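Local coordinates for uncharacterized protein (Bacteroides eggerthii, PDB 4L3R), which is of unknown function but belongs to the DUF4847 family and folds into an eight-stranded antiparallel sheet, probably related to the calycins, at residues D12-L17 with N52-F57; A74-I79 with G101-K106; S113-V118 with M141-R146. All coordinates share one frame; numbering follows the deposited sequence.

Interaction 1: D12-L17 with N52-F57; sequences DKTWKL and NFTLNF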
ATOM      1  N   ASP B  12       5.397   6.781  -1.839  1.00 82.24           N
ATOM      2  CA  ASP B  12       6.861   6.908  -1.824  1.00 84.22           C
ATOM      3  C   ASP B  12       7.324   8.249  -1.228  1.00 85.71           C
ATOM      4  O   ASP B  12       7.870   9.104  -1.939  1.00 88.20           O
ATOM      5  CB  ASP B  12       7.387   6.727  -3.271  1.00 91.76           C
ATOM      6  CG  ASP B  12       8.897   6.629  -3.434  1.00110.25           C
ATOM      7  OD1 ASP B  12       9.556   6.029  -2.551  1.00110.92           O
ATOM      8  OD2 ASP B  12       9.416   7.114  -4.467  1.00119.79           O
ATOM      9  N   LYS B  13       7.079   8.439   0.076  1.00 77.09           N
ATOM     10  CA  LYS B  13       7.454   9.690   0.728  1.00 74.74           C
ATOM     11  C   LYS B  13       7.610   9.545   2.228  1.00 74.57           C
ATOM     12  O   LYS B  13       6.870   8.793   2.871  1.00 72.91           O
ATOM     13  CB  LYS B  13       6.414  10.786   0.430  1.00 76.17           C
ATOM     14  CG  LYS B  13       4.972  10.426   0.810  1.00 75.41           C
ATOM     15  CD  LYS B  13       4.012  11.589   0.600  1.00 77.80           C
ATOM     16  CE  LYS B  13       3.782  11.913  -0.859  1.00 80.16           C
ATOM     17  NZ  LYS B  13       2.626  12.823  -1.033  1.00 81.50           N
ATOM     18  N   THR B  14       8.558  10.314   2.783  1.00 68.86           N
ATOM     19  CA  THR B  14       8.815  10.393   4.211  1.00 64.07           C
ATOM     20  C   THR B  14       8.343  11.766   4.660  1.00 63.98           C
ATOM     21  O   THR B  14       8.782  12.780   4.109  1.00 65.72           O
ATOM     22  CB  THR B  14      10.293  10.134   4.486  1.00 67.26           C
ATOM     23  OG1 THR B  14      10.599   8.813   4.033  1.00 67.89           O
ATOM     24  CG2 THR B  14      10.647  10.268   5.963  1.00 58.95           C
ATOM     25  N   TRP B  15       7.432  11.797   5.637  1.00 55.31           N
ATOM     26  CA  TRP B  15       6.903  13.040   6.196  1.00 53.12           C
ATOM     27  C   TRP B  15       7.866  13.525   7.260  1.00 55.42           C
ATOM     28  O   TRP B  15       8.176  12.773   8.179  1.00 53.13           O
ATOM     29  CB  TRP B  15       5.508  12.810   6.778  1.00 49.60           C
ATOM     30  CG  TRP B  15       4.493  12.546   5.720  1.00 51.67           C
ATOM     31  CD1 TRP B  15       4.047  11.327   5.300  1.00 54.52           C
ATOM     32  CD2 TRP B  15       3.920  13.512   4.836  1.00 53.12           C
ATOM     33  NE1 TRP B  15       3.161  11.485   4.264  1.00 55.28           N
ATOM     34  CE2 TRP B  15       3.072  12.818   3.949  1.00 58.01           C
ATOM     35  CE3 TRP B  15       4.009  14.907   4.733  1.00 55.57           C
ATOM     36  CZ2 TRP B  15       2.305  13.476   2.975  1.00 59.35           C
ATOM     37  CZ3 TRP B  15       3.270  15.554   3.762  1.00 59.46           C
ATOM     38  CH2 TRP B  15       2.420  14.845   2.900  1.00 61.10           C
ATOM     39  N   LYS B  16       8.375  14.757   7.115  1.00 52.96           N
ATOM     40  CA  LYS B  16       9.327  15.357   8.047  1.00 51.87           C
ATOM     41  C   LYS B  16       8.604  16.392   8.895  1.00 55.17           C
ATOM     42  O   LYS B  16       7.950  17.272   8.339  1.00 56.33           O
ATOM     43  CB  LYS B  16      10.494  15.995   7.264  1.00 56.13           C
ATOM     44  CG  LYS B  16      11.505  16.782   8.104  1.00 61.41           C
ATOM     45  CD  LYS B  16      12.347  15.922   9.030  1.00 62.08           C
ATOM     46  CE  LYS B  16      13.227  16.797   9.893  1.00 64.48           C
ATOM     47  NZ  LYS B  16      14.437  16.078  10.368  1.00 69.87           N
ATOM     48  N   LEU B  17       8.728  16.300  10.231  1.00 49.01           N
ATOM     49  CA  LEU B  17       8.098  17.250  11.142  1.00 48.20           C
ATOM     50  C   LEU B  17       8.590  18.672  10.896  1.00 54.86           C
ATOM     51  O   LEU B  17       9.795  18.894  10.810  1.00 55.40           O
ATOM     52  CB  LEU B  17       8.404  16.862  12.596  1.00 46.70           C
ATOM     53  CG  LEU B  17       7.721  17.706  13.671  1.00 50.54           C
ATOM     54  CD1 LEU B  17       6.249  17.342  13.787  1.00 49.01           C
ATOM     55  CD2 LEU B  17       8.450  17.569  15.003  1.00 51.46           C
ATOM     56  N   ASN B  52      15.750  12.216  11.896  1.00 59.16           N
ATOM     57  CA  ASN B  52      14.966  12.480  13.117  1.00 54.96           C
ATOM     58  C   ASN B  52      13.626  13.150  12.826  1.00 55.14           C
ATOM     59  O   ASN B  52      13.512  13.951  11.896  1.00 55.47           O
ATOM     60  CB  ASN B  52      15.757  13.343  14.099  1.00 52.79           C
ATOM     61  CG  ASN B  52      16.993  12.670  14.641  1.00 62.58           C
ATOM     62  OD1 ASN B  52      17.214  11.485  14.435  1.00 61.28           O
ATOM     63  ND2 ASN B  52      17.827  13.405  15.368  1.00 55.39           N
ATOM     64  N   PHE B  53      12.612  12.815  13.649  1.00 48.59           N
ATOM     65  CA  PHE B  53      11.241  13.326  13.582  1.00 45.97           C
ATOM     66  C   PHE B  53      10.613  13.072  12.205  1.00 50.51           C
ATOM     67  O   PHE B  53      10.077  13.986  11.570  1.00 49.47           O
ATOM     68  CB  PHE B  53      11.176  14.815  13.962  1.00 47.32           C
ATOM     69  CG  PHE B  53      11.757  15.116  15.324  1.00 47.71           C
ATOM     70  CD1 PHE B  53      10.958  15.086  16.458  1.00 48.32           C
ATOM     71  CD2 PHE B  53      13.097  15.448  15.467  1.00 50.35           C
ATOM     72  CE1 PHE B  53      11.500  15.337  17.716  1.00 48.88           C
ATOM     73  CE2 PHE B  53      13.638  15.712  16.725  1.00 52.77           C
ATOM     74  CZ  PHE B  53      12.832  15.671  17.840  1.00 49.49           C
ATOM     75  N   THR B  54      10.673  11.807  11.759  1.00 48.32           N
ATOM     76  CA  THR B  54      10.102  11.384  10.484  1.00 48.44           C
ATOM     77  C   THR B  54       8.846  10.545  10.729  1.00 50.55           C
ATOM     78  O   THR B  54       8.670   9.978  11.813  1.00 48.77           O
ATOM     79  CB  THR B  54      11.121  10.614   9.659  1.00 56.62           C
ATOM     80  OG1 THR B  54      11.528   9.444  10.370  1.00 59.97           O
ATOM     81  CG2 THR B  54      12.320  11.457   9.279  1.00 54.76           C
ATOM     82  N   LEU B  55       7.983  10.471   9.719  1.00 47.18           N
ATOM     83  CA  LEU B  55       6.733   9.712   9.761  1.00 46.73           C
ATOM     84  C   LEU B  55       6.533   9.055   8.398  1.00 52.67           C
ATOM     85  O   LEU B  55       6.741   9.696   7.368  1.00 54.00           O
ATOM     86  CB  LEU B  55       5.572  10.656  10.136  1.00 46.09           C
ATOM     87  CG  LEU B  55       4.132  10.129  10.022  1.00 50.20           C
ATOM     88  CD1 LEU B  55       3.838   9.099  11.104  1.00 49.60           C
ATOM     89  CD2 LEU B  55       3.142  11.270  10.160  1.00 51.12           C
ATOM     90  N   ASN B  56       6.204   7.762   8.389  1.00 48.25           N
ATOM     91  CA  ASN B  56       6.023   7.008   7.155  1.00 48.82           C
ATOM     92  C   ASN B  56       4.753   6.184   7.202  1.00 52.18           C
ATOM     93  O   ASN B  56       4.530   5.447   8.163  1.00 50.70           O
ATOM     94  CB  ASN B  56       7.216   6.066   6.932  1.00 48.30           C
ATOM     95  CG  ASN B  56       8.463   6.755   6.466  1.00 62.39           C
ATOM     96  OD1 ASN B  56       9.336   7.087   7.265  1.00 59.66           O
ATOM     97  ND2 ASN B  56       8.602   6.957   5.162  1.00 50.93           N
ATOM     98  N   PHE B  57       3.936   6.303   6.162  1.00 49.95           N
ATOM     99  CA  PHE B  57       2.735   5.502   5.970  1.00 50.35           C
ATOM    100  C   PHE B  57       3.137   4.419   4.997  1.00 57.28           C
ATOM    101  O   PHE B  57       3.508   4.741   3.870  1.00 57.57           O
ATOM    102  CB  PHE B  57       1.589   6.364   5.444  1.00 51.76           C
ATOM    103  CG  PHE B  57       1.096   7.341   6.480  1.00 51.47           C
ATOM    104  CD1 PHE B  57       1.742   8.551   6.680  1.00 53.61           C
ATOM    105  CD2 PHE B  57       0.009   7.037   7.279  1.00 52.30           C
ATOM    106  CE1 PHE B  57       1.282   9.455   7.630  1.00 53.52           C
ATOM    107  CE2 PHE B  57      -0.454   7.945   8.226  1.00 54.26           C
ATOM    108  CZ  PHE B  57       0.181   9.151   8.394  1.00 52.51           C
TER

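Interaction 2: A74-I79 with G101-K106; sequences AVKANI and GSESDK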
ATOM      1  N   ALA B  74      11.509   9.419  16.180  1.00 49.02           N
ATOM      2  CA  ALA B  74      11.726  10.696  16.842  1.00 47.99           C
ATOM      3  C   ALA B  74      13.244  10.922  16.934  1.00 51.76           C
ATOM      4  O   ALA B  74      13.811  11.410  15.963  1.00 51.25           O
ATOM      5  CB  ALA B  74      11.062  10.705  18.209  1.00 48.08           C
ATOM      6  N   VAL B  75      13.909  10.548  18.043  1.00 49.47           N
ATOM      7  CA  VAL B  75      15.363  10.685  18.178  1.00 51.84           C
ATOM      8  C   VAL B  75      15.902   9.317  18.596  1.00 59.60           C
ATOM      9  O   VAL B  75      16.511   8.630  17.774  1.00 62.13           O
ATOM     10  CB  VAL B  75      15.754  11.829  19.157  1.00 56.03           C
ATOM     11  CG1 VAL B  75      17.277  11.906  19.333  1.00 58.57           C
ATOM     12  CG2 VAL B  75      15.199  13.167  18.671  1.00 53.73           C
ATOM     13  N   LYS B  76      15.645   8.901  19.844  1.00 57.45           N
ATOM     14  CA  LYS B  76      16.052   7.590  20.364  1.00 60.41           C
ATOM     15  C   LYS B  76      14.899   6.567  20.309  1.00 63.78           C
ATOM     16  O   LYS B  76      15.168   5.373  20.415  1.00 67.16           O
ATOM     17  CB  LYS B  76      16.552   7.724  21.813  1.00 64.53           C
ATOM     18  CG  LYS B  76      17.703   8.707  21.958  1.00 74.05           C
ATOM     19  CD  LYS B  76      18.415   8.606  23.301  1.00 81.59           C
ATOM     20  CE  LYS B  76      17.532   8.966  24.467  1.00 86.77           C
ATOM     21  NZ  LYS B  76      18.317   9.169  25.717  1.00 95.85           N
ATOM     22  N   ALA B  77      13.632   7.012  20.134  1.00 56.31           N
ATOM     23  CA  ALA B  77      12.489   6.102  20.116  1.00 55.20           C
ATOM     24  C   ALA B  77      11.893   5.942  18.715  1.00 57.03           C
ATOM     25  O   ALA B  77      11.960   6.853  17.888  1.00 53.67           O
ATOM     26  CB  ALA B  77      11.415   6.586  21.075  1.00 54.39           C
ATOM     27  N   ASN B  78      11.286   4.771  18.481  1.00 55.46           N
ATOM     28  CA  ASN B  78      10.645   4.406  17.221  1.00 54.32           C
ATOM     29  C   ASN B  78       9.232   3.904  17.424  1.00 55.77           C
ATOM     30  O   ASN B  78       8.948   3.245  18.420  1.00 56.38           O
ATOM     31  CB  ASN B  78      11.438   3.280  16.526  1.00 54.72           C
ATOM     32  CG  ASN B  78      12.719   3.735  15.894  1.00 82.23           C
ATOM     33  OD1 ASN B  78      12.717   4.315  14.807  1.00 75.09           O
ATOM     34  ND2 ASN B  78      13.847   3.494  16.550  1.00 79.69           N
ATOM     35  N   ILE B  79       8.381   4.150  16.433  1.00 49.73           N
ATOM     36  CA  ILE B  79       7.047   3.579  16.307  1.00 48.64           C
ATOM     37  C   ILE B  79       7.169   2.675  15.080  1.00 52.59           C
ATOM     38  O   ILE B  79       7.561   3.168  14.025  1.00 51.79           O
ATOM     39  CB  ILE B  79       5.945   4.658  16.190  1.00 49.34           C
ATOM     40  CG1 ILE B  79       5.913   5.526  17.468  1.00 48.80           C
ATOM     41  CG2 ILE B  79       4.574   4.008  15.908  1.00 49.61           C
ATOM     42  CD1 ILE B  79       4.977   6.713  17.398  1.00 51.70           C
ATOM     43  N   GLY B 101      11.702   2.189  22.919  1.00 62.31           N
ATOM     44  CA  GLY B 101      12.740   3.094  23.392  1.00 63.06           C
ATOM     45  C   GLY B 101      12.152   4.278  24.123  1.00 67.11           C
ATOM     46  O   GLY B 101      10.969   4.589  23.977  1.00 63.71           O
ATOM     47  N   SER B 102      12.981   4.933  24.929  1.00 67.86           N
ATOM     48  CA  SER B 102      12.586   6.073  25.757  1.00 67.04           C
ATOM     49  C   SER B 102      13.210   7.364  25.228  1.00 69.03           C
ATOM     50  O   SER B 102      14.301   7.325  24.661  1.00 70.87           O
ATOM     51  CB  SER B 102      13.038   5.821  27.196  1.00 75.23           C
ATOM     52  OG  SER B 102      12.406   6.690  28.122  1.00 88.51           O
ATOM     53  N   GLU B 103      12.536   8.503  25.430  1.00 62.40           N
ATOM     54  CA  GLU B 103      13.052   9.807  25.016  1.00 60.07           C
ATOM     55  C   GLU B 103      13.391  10.689  26.210  1.00 65.14           C
ATOM     56  O   GLU B 103      12.676  10.664  27.210  1.00 65.64           O
ATOM     57  CB  GLU B 103      12.024  10.541  24.148  1.00 58.06           C
ATOM     58  CG  GLU B 103      11.767   9.896  22.798  1.00 61.67           C
ATOM     59  CD  GLU B 103      12.897   9.969  21.785  1.00 70.20           C
ATOM     60  OE1 GLU B 103      14.007  10.437  22.128  1.00 61.00           O
ATOM     61  OE2 GLU B 103      12.666   9.557  20.627  1.00 61.94           O
ATOM     62  N   SER B 104      14.481  11.468  26.098  1.00 61.44           N
ATOM     63  CA  SER B 104      14.859  12.477  27.087  1.00 62.46           C
ATOM     64  C   SER B 104      14.511  13.886  26.557  1.00 63.85           C
ATOM     65  O   SER B 104      14.179  14.769  27.344  1.00 65.01           O
ATOM     66  CB  SER B 104      16.344  12.384  27.440  1.00 68.47           C
ATOM     67  OG  SER B 104      17.198  12.735  26.361  1.00 77.77           O
ATOM     68  N   ASP B 105      14.594  14.098  25.235  1.00 57.77           N
ATOM     69  CA  ASP B 105      14.309  15.390  24.611  1.00 55.39           C
ATOM     70  C   ASP B 105      12.811  15.709  24.672  1.00 54.27           C
ATOM     71  O   ASP B 105      11.998  14.858  24.323  1.00 52.81           O
ATOM     72  CB  ASP B 105      14.791  15.375  23.152  1.00 56.81           C
ATOM     73  CG  ASP B 105      14.834  16.739  22.523  1.00 65.98           C
ATOM     74  OD1 ASP B 105      15.817  17.465  22.755  1.00 68.94           O
ATOM     75  OD2 ASP B 105      13.874  17.093  21.813  1.00 71.27           O
ATOM     76  N   LYS B 106      12.448  16.930  25.108  1.00 49.45           N
ATOM     77  CA  LYS B 106      11.042  17.331  25.242  1.00 47.98           C
ATOM     78  C   LYS B 106      10.299  17.344  23.908  1.00 51.27           C
ATOM     79  O   LYS B 106       9.128  16.973  23.892  1.00 50.44           O
ATOM     80  CB  LYS B 106      10.908  18.700  25.919  1.00 50.03           C
ATOM     81  CG  LYS B 106      11.292  18.675  27.398  1.00 49.29           C
ATOM     82  CD  LYS B 106      11.052  20.037  28.032  1.00 56.53           C
ATOM     83  CE  LYS B 106      11.331  20.051  29.517  1.00 67.88           C
ATOM     84  NZ  LYS B 106      10.955  21.350  30.130  1.00 74.68           N
TER
HETATM   85  O   HOH W   1      16.432   7.874  27.182  1.00 72.68           O

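Interaction 3: S113-V118 with M141-R146; sequences SGLFNV and MGFTAR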
ATOM      1  N   SER B 113       4.145  11.038  21.967  1.00 51.88           N
ATOM      2  CA  SER B 113       2.832  11.040  22.635  1.00 51.86           C
ATOM      3  C   SER B 113       1.723  11.547  21.727  1.00 51.93           C
ATOM      4  O   SER B 113       0.627  10.996  21.739  1.00 52.64           O
ATOM      5  CB  SER B 113       2.851  11.900  23.901  1.00 56.50           C
ATOM      6  OG  SER B 113       3.505  11.219  24.956  1.00 70.83           O
ATOM      7  N   GLY B 114       2.004  12.620  20.998  1.00 45.96           N
ATOM      8  CA  GLY B 114       1.045  13.242  20.102  1.00 44.99           C
ATOM      9  C   GLY B 114       0.582  12.340  18.980  1.00 48.73           C
ATOM     10  O   GLY B 114      -0.593  12.383  18.611  1.00 48.29           O
ATOM     11  N   LEU B 115       1.487  11.506  18.433  1.00 45.08           N
ATOM     12  CA  LEU B 115       1.131  10.595  17.335  1.00 43.97           C
ATOM     13  C   LEU B 115       0.101   9.559  17.761  1.00 49.47           C
ATOM     14  O   LEU B 115      -0.814   9.293  16.991  1.00 49.22           O
ATOM     15  CB  LEU B 115       2.365   9.915  16.744  1.00 42.93           C
ATOM     16  CG  LEU B 115       3.189  10.814  15.826  1.00 46.53           C
ATOM     17  CD1 LEU B 115       4.566  10.236  15.622  1.00 45.88           C
ATOM     18  CD2 LEU B 115       2.503  11.007  14.458  1.00 47.18           C
ATOM     19  N   PHE B 116       0.180   9.037  18.993  1.00 47.05           N
ATOM     20  CA  PHE B 116      -0.810   8.058  19.456  1.00 47.13           C
ATOM     21  C   PHE B 116      -2.146   8.713  19.846  1.00 52.52           C
ATOM     22  O   PHE B 116      -3.112   7.984  20.063  1.00 54.51           O
ATOM     23  CB  PHE B 116      -0.259   7.240  20.633  1.00 48.91           C
ATOM     24  CG  PHE B 116       0.864   6.310  20.230  1.00 48.64           C
ATOM     25  CD1 PHE B 116       0.635   5.255  19.350  1.00 49.82           C
ATOM     26  CD2 PHE B 116       2.136   6.448  20.779  1.00 49.29           C
ATOM     27  CE1 PHE B 116       1.669   4.401  18.978  1.00 50.16           C
ATOM     28  CE2 PHE B 116       3.168   5.579  20.417  1.00 51.36           C
ATOM     29  CZ  PHE B 116       2.930   4.568  19.512  1.00 48.87           C
ATOM     30  N   ASN B 117      -2.206  10.065  19.941  1.00 47.59           N
ATOM     31  CA  ASN B 117      -3.417  10.803  20.276  1.00 48.62           C
ATOM     32  C   ASN B 117      -4.020  11.512  19.056  1.00 53.17           C
ATOM     33  O   ASN B 117      -4.919  12.336  19.246  1.00 55.39           O
ATOM     34  CB  ASN B 117      -3.124  11.835  21.390  1.00 48.59           C
ATOM     35  CG  ASN B 117      -2.805  11.219  22.728  1.00 64.46           C
ATOM     36  OD1 ASN B 117      -3.413  10.230  23.140  1.00 63.05           O
ATOM     37  ND2 ASN B 117      -1.900  11.831  23.479  1.00 57.42           N
ATOM     38  N   VAL B 118      -3.579  11.201  17.814  1.00 48.16           N
ATOM     39  CA  VAL B 118      -4.188  11.823  16.627  1.00 48.44           C
ATOM     40  C   VAL B 118      -5.643  11.359  16.497  1.00 54.10           C
ATOM     41  O   VAL B 118      -5.960  10.233  16.884  1.00 54.47           O
ATOM     42  CB  VAL B 118      -3.429  11.584  15.290  1.00 50.84           C
ATOM     43  CG1 VAL B 118      -2.037  12.197  15.333  1.00 48.49           C
ATOM     44  CG2 VAL B 118      -3.385  10.099  14.892  1.00 50.50           C
HETATM   45  N   MSE B 141       0.316  18.779  14.601  1.00 47.40           N
HETATM   46  CA  MSE B 141       1.662  18.446  14.160  1.00 44.21           C
HETATM   47  C   MSE B 141       1.691  18.638  12.663  1.00 51.89           C
HETATM   48  O   MSE B 141       0.911  17.990  11.973  1.00 52.68           O
HETATM   49  CB  MSE B 141       2.017  16.995  14.481  1.00 43.37           C
HETATM   50  CG  MSE B 141       2.451  16.731  15.892  1.00 47.55           C
HETATM   51 SE   MSE B 141       2.907  14.843  16.049  0.75 50.75          SE
HETATM   52  CE  MSE B 141       1.126  14.211  16.184  1.00 48.63           C
ATOM     53  N   GLY B 142       2.546  19.518  12.164  1.00 50.54           N
ATOM     54  CA  GLY B 142       2.666  19.764  10.733  1.00 51.74           C
ATOM     55  C   GLY B 142       3.852  19.013  10.170  1.00 53.97           C
ATOM     56  O   GLY B 142       4.885  18.912  10.830  1.00 51.43           O
ATOM     57  N   PHE B 143       3.707  18.471   8.951  1.00 51.81           N
ATOM     58  CA  PHE B 143       4.773  17.743   8.268  1.00 51.77           C
ATOM     59  C   PHE B 143       4.925  18.212   6.827  1.00 60.19           C
ATOM     60  O   PHE B 143       3.975  18.738   6.246  1.00 60.07           O
ATOM     61  CB  PHE B 143       4.498  16.236   8.258  1.00 51.16           C
ATOM     62  CG  PHE B 143       4.408  15.571   9.608  1.00 49.94           C
ATOM     63  CD1 PHE B 143       3.240  15.632  10.353  1.00 51.38           C
ATOM     64  CD2 PHE B 143       5.473  14.846  10.114  1.00 50.90           C
ATOM     65  CE1 PHE B 143       3.164  15.036  11.612  1.00 50.18           C
ATOM     66  CE2 PHE B 143       5.395  14.248  11.367  1.00 51.87           C
ATOM     67  CZ  PHE B 143       4.246  14.362  12.119  1.00 48.86           C
ATOM     68  N   THR B 144       6.110  17.978   6.247  1.00 59.93           N
ATOM     69  CA  THR B 144       6.410  18.274   4.844  1.00 64.03           C
ATOM     70  C   THR B 144       7.042  17.038   4.189  1.00 68.97           C
ATOM     71  O   THR B 144       7.736  16.272   4.858  1.00 66.11           O
ATOM     72  CB  THR B 144       7.316  19.502   4.717  1.00 75.48           C
ATOM     73  OG1 THR B 144       8.515  19.285   5.465  1.00 76.75           O
ATOM     74  CG2 THR B 144       6.633  20.775   5.192  1.00 74.56           C
ATOM     75  N   ALA B 145       6.782  16.844   2.889  1.00 69.13           N
ATOM     76  CA  ALA B 145       7.342  15.753   2.088  1.00 70.58           C
ATOM     77  C   ALA B 145       7.971  16.349   0.843  1.00 81.48           C
ATOM     78  O   ALA B 145       7.292  17.095   0.135  1.00 83.64           O
ATOM     79  CB  ALA B 145       6.251  14.763   1.710  1.00 70.26           C
ATOM     80  N   ARG B 146       9.256  16.057   0.574  1.00 81.58           N
ATOM     81  CA  ARG B 146       9.935  16.608  -0.613  1.00 91.96           C
ATOM     82  C   ARG B 146       9.469  15.887  -1.889  1.00112.70           C
ATOM     83  O   ARG B 146       9.076  14.699  -1.804  1.00112.33           O
ATOM     84  CB  ARG B 146      11.469  16.522  -0.479  1.00 94.38           C
ATOM     85  OXT ARG B 146       9.463  16.528  -2.963  1.00135.46           O
TER

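Interaction 1: D12-L17 with N52-F57
Trp15 and Leu55 form an antiparallel hydrogen-bonded pair: Trp15 N donates to Leu55 O and Leu55 N to Trp15 O, both at 2.8 Å. Strands 15-17 and 54-57 run at 153° between their directions. Lys16 and Thr54 follow as a non-hydrogen-bonded pair, and a nearly straight bond from Leu17 N to Phe53 O (3.0 Å) closes the ladder. On the face bearing Trp15 and Leu55, the indole CD1 lies 3.9 Å from Phe57 CD1, where it meets the phenyl edge near the ring plane; the two ring planes stand 86° apart. Indole NE1 is bonded to Ile9 O. Leu17 CB packs on Phe53 CB at 3.7 Å. Opposite Thr14, Asn56 donates through ND2 to Thr14 OG1 (3.0 Å), which lies close to the amide plane. The Lys16 chain bends at chi2 (69°), and its NZ donates to Asn52 O at 2.8 Å and to Leu47 O, tying the strand to the last turn of helix 37-48 and the loop that follows it. Phe53, with positive phi, and Thr54 both face His73, forming a G1 beta bulge where strand 54-61 begins, within the up-and-down antiparallel meander expected of a calycin-like fold.

Interaction 2: A74-I79 with G101-K106
Glu103 makes this a loop-to-loop contact, its carboxylate bound by backbone N-H groups of residues 75-77. Those residues belong to the beta-hairpin turn joining strands 66-73 and 78-87, while 101-106 is the linker running from strand 92-96 into helix 106-116, with Asp105 as the N-cap. Ala74 N bonds to Ala77 O within the turn. Glu103 bends at chi2 (-70°), turning CD from an extended course, and its CG packs 3.7 Å from Ala77 CB as the carboxylate enters the turn. OE1 takes a weak bond from Lys76 N at 3.2 Å. A CB at Gly101 would press on Lys76 O and on the preceding carbonyl O, so glycine lets the linker lie against the turn. Lys76 CE lies 3.6 Å from Ser102 O, and a water bound to Lys76 NZ at 2.7 Å makes a weak link to the same carbonyl. The charge of Glu103 is probably offset largely by these N-H groups, and the more distant Lys76 NZ may add attraction. Glu103 OE2 is gripped from opposite faces of the carboxylate plane: Val75 N lies 3.0 Å away on the syn side, and Ala77 N 2.8 Å away, above the plane.

Interaction 3: S113-V118 with M141-R146
Two flat groups frame the contact, the Gly114-Leu115 peptide, met by Met141, and the Phe143 ring, met by Leu115. The selenomethionine Met141 lays its methyl CE over one face of that peptide, 3.4 Å from Gly114 C and 3.5 Å from both Gly114 O and Leu115 N. The Phe143 ring receives Leu115 CD2 obliquely, its nearest atom being CZ at 4.4 Å, a loose contact. The Met141 side chain, extended through CB, CG and SE, bends at chi3 (-79°), and this turn puts CE over the peptide. Leu115 crosses it at about a right angle: CG lies 4.0 Å from SE and CD2 3.9 Å from CE. The Val118 side chain also crosses Met141 at about a right angle, its CG1 meeting CE at 3.8 Å. No hydrogen bond joins the two segments. Gly114 leaves room for this approach, since a CB there would point at the methyl and lie tight against it. An alanine in place of Leu115 would probably open a gap between helix and sheet, leaving SE and CE of Met141 without the packing of CG and CD2, and Phe143 CZ without its CD2 contact. All five touching residues are buried, and the centre of the contact lies about 2 Å from the centre of the chain. It seats the C-terminal end of helix 106-116 on strand 137-144, with Leu130 of strand 127-134 touching Leu115, Val118 and Phe143, Ile20 of strand 15-22 beside Met141, and Ile93 and Ile95 of strand 92-96 against Val118.

How the interactions relate
Interactions 1 and 3, with centres about 9 Å apart, share neighbouring strands of the sheet: Lys16 N lies 2.8 Å from Thr144 O, a probable hydrogen bond, and Leu17 N is 3.6 Å from Phe143 CD2. Interaction 2 sits about 15 Å from interaction 1 by centres, yet the two meet where Phe53 N approaches Ala74 O at 3.0 Å and Phe53 CZ packs on Val75 CG2 at 3.5 Å. Helix 106-116 ties interaction 2 to interaction 3: its start follows 101-105, its end lies in 113-118, and Ile79 CD1 reaches Phe116 CZ at 3.6 Å. No active site or ligand is known; the contacts join one sheet, its loops and the helix laid on it.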